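Local structure of HIT family hydrolase (Legionella pneumophila subsp. pneumophila, 6D6J) at residues N70-A75 / I106-L111. The protein binds zinc and is probably a hydrolase of the histidine triad (HIT) family, whose members generally act on nucleotide phosphate linkages. Numbering follows the deposited sequence.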
# COMPACT_ATOMS: atom_id res chain seq x y z
N ASN B 70 5.81 -1.30 -9.36
CA ASN B 70 7.15 -1.85 -9.16
C ASN B 70 7.71 -1.50 -7.79
O ASN B 70 8.50 -2.26 -7.23
CB ASN B 70 8.07 -1.43 -10.30
CG ASN B 70 7.79 -2.21 -11.56
OD1 ASN B 70 7.16 -3.27 -11.52
ND2 ASN B 70 8.21 -1.68 -12.68
N ILE B 71 7.29 -0.36 -7.23
CA ILE B 71 7.62 -0.05 -5.84
C ILE B 71 7.02 -1.10 -4.91
O ILE B 71 7.68 -1.58 -3.97
CB ILE B 71 7.16 1.38 -5.51
CG1 ILE B 71 8.10 2.38 -6.20
CG2 ILE B 71 7.06 1.61 -4.01
CD1 ILE B 71 7.54 3.78 -6.25
N LEU B 72 5.77 -1.48 -5.16
CA LEU B 72 5.10 -2.50 -4.36
C LEU B 72 5.78 -3.86 -4.53
O LEU B 72 6.04 -4.56 -3.54
CB LEU B 72 3.63 -2.55 -4.77
CG LEU B 72 2.78 -3.67 -4.18
CD1 LEU B 72 2.80 -3.65 -2.67
CD2 LEU B 72 1.35 -3.53 -4.68
N ILE B 73 6.12 -4.23 -5.77
CA ILE B 73 6.82 -5.49 -6.00
C ILE B 73 8.17 -5.48 -5.31
O ILE B 73 8.56 -6.47 -4.67
CB ILE B 73 6.92 -5.76 -7.51
CG1 ILE B 73 5.53 -6.02 -8.10
CG2 ILE B 73 7.84 -6.96 -7.78
CD1 ILE B 73 5.48 -5.88 -9.61
N ARG B 74 8.91 -4.37 -5.40
CA ARG B 74 10.19 -4.31 -4.71
C ARG B 74 10.01 -4.43 -3.21
O ARG B 74 10.81 -5.11 -2.54
CB ARG B 74 10.96 -3.04 -5.09
CG ARG B 74 12.30 -2.88 -4.33
CD ARG B 74 13.18 -4.14 -4.45
NE ARG B 74 13.37 -4.55 -5.84
CZ ARG B 74 14.02 -5.64 -6.22
NH1 ARG B 74 14.51 -6.49 -5.31
NH2 ARG B 74 14.15 -5.92 -7.52
N ALA B 75 8.96 -3.81 -2.65
CA ALA B 75 8.73 -3.95 -1.21
C ALA B 75 8.54 -5.41 -0.79
O ALA B 75 9.06 -5.83 0.25
CB ALA B 75 7.54 -3.12 -0.77
N ILE B 106 6.39 10.43 -2.88
CA ILE B 106 5.71 9.19 -2.54
C ILE B 106 6.68 8.18 -1.93
O ILE B 106 7.86 8.08 -2.31
CB ILE B 106 4.90 8.60 -3.71
CG1 ILE B 106 5.77 8.29 -4.92
CG2 ILE B 106 3.78 9.53 -4.10
CD1 ILE B 106 5.01 7.55 -6.01
N HIS B 107 6.16 7.42 -0.97
CA HIS B 107 6.95 6.42 -0.28
C HIS B 107 6.03 5.33 0.22
O HIS B 107 4.97 5.60 0.79
CB HIS B 107 7.76 7.02 0.89
CG HIS B 107 6.96 7.91 1.80
ND1 HIS B 107 6.58 9.18 1.44
CD2 HIS B 107 6.56 7.74 3.08
CE1 HIS B 107 5.94 9.75 2.44
NE2 HIS B 107 5.90 8.90 3.45
N LEU B 108 6.44 4.09 0.01
CA LEU B 108 5.74 2.94 0.57
C LEU B 108 6.43 2.54 1.87
O LEU B 108 7.64 2.29 1.88
CB LEU B 108 5.78 1.79 -0.43
CG LEU B 108 5.06 0.49 -0.03
CD1 LEU B 108 3.61 0.79 0.32
CD2 LEU B 108 5.12 -0.47 -1.21
N HIS B 109 5.65 2.47 2.96
CA HIS B 109 6.18 1.99 4.23
C HIS B 109 6.11 0.48 4.29
O HIS B 109 5.07 -0.11 3.95
CB HIS B 109 5.33 2.49 5.39
CG HIS B 109 5.31 3.97 5.56
ND1 HIS B 109 6.20 4.64 6.39
CD2 HIS B 109 4.48 4.91 5.06
CE1 HIS B 109 5.93 5.93 6.34
NE2 HIS B 109 4.88 6.12 5.56
N LEU B 110 7.19 -0.15 4.75
CA LEU B 110 7.25 -1.58 4.99
C LEU B 110 7.57 -1.76 6.47
O LEU B 110 8.66 -1.39 6.92
CB LEU B 110 8.32 -2.22 4.11
CG LEU B 110 8.82 -3.62 4.46
CD1 LEU B 110 7.72 -4.64 4.59
CD2 LEU B 110 9.84 -4.06 3.42
N LEU B 111 6.61 -2.30 7.23
CA LEU B 111 6.74 -2.42 8.68
C LEU B 111 6.64 -3.89 9.08
O LEU B 111 5.70 -4.58 8.68
CB LEU B 111 5.59 -1.68 9.39
CG LEU B 111 5.47 -0.19 9.07
CD1 LEU B 111 4.31 0.08 8.12
CD2 LEU B 111 5.32 0.63 10.36
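L108 of the predicted histidine triad motif, on strand 108-112, packs against I71, L72 and A75 of helix 62-81, which covers one face of the antiparallel HIT-fold sheet. Helix and strand run nearly parallel, their short segments inclined by 15° with axes 9.6 Å apart. CG of L108 is anti to its backbone N (chi1 -179°), and the branch ending in CD2 lies against the helix and does most of the touching. L108 CD2 meets A75 CB at 3.6 Å. L108 CD2 also lies 3.7 Å from L72 CA, close to the helix backbone itself, while the L72 side chain approaches more loosely. I71 slides past L108 in the opposite direction: its CG2, also anti to the backbone N, lies 3.8 Å from L108 CB and 4.0 Å from L108 CD2. Two residues along the same face of the strand, L110 CD2 rests 3.7 Å from A75 O. F93 and L91 of strand 89-95 extend this apolar layer, touching L108 and the L72-A75 pair respectively. H107, the predicted nucleotidylated histidine, and H109 start from the opposite side of the chain, where H109 ND1 is hydrogen-bonded to H45 NE2. No hydrogen bond joins the two segments, so the buried interface relies on apolar contacts, and strand alternation separates the apolar, helix-facing side of the strand from the histidines.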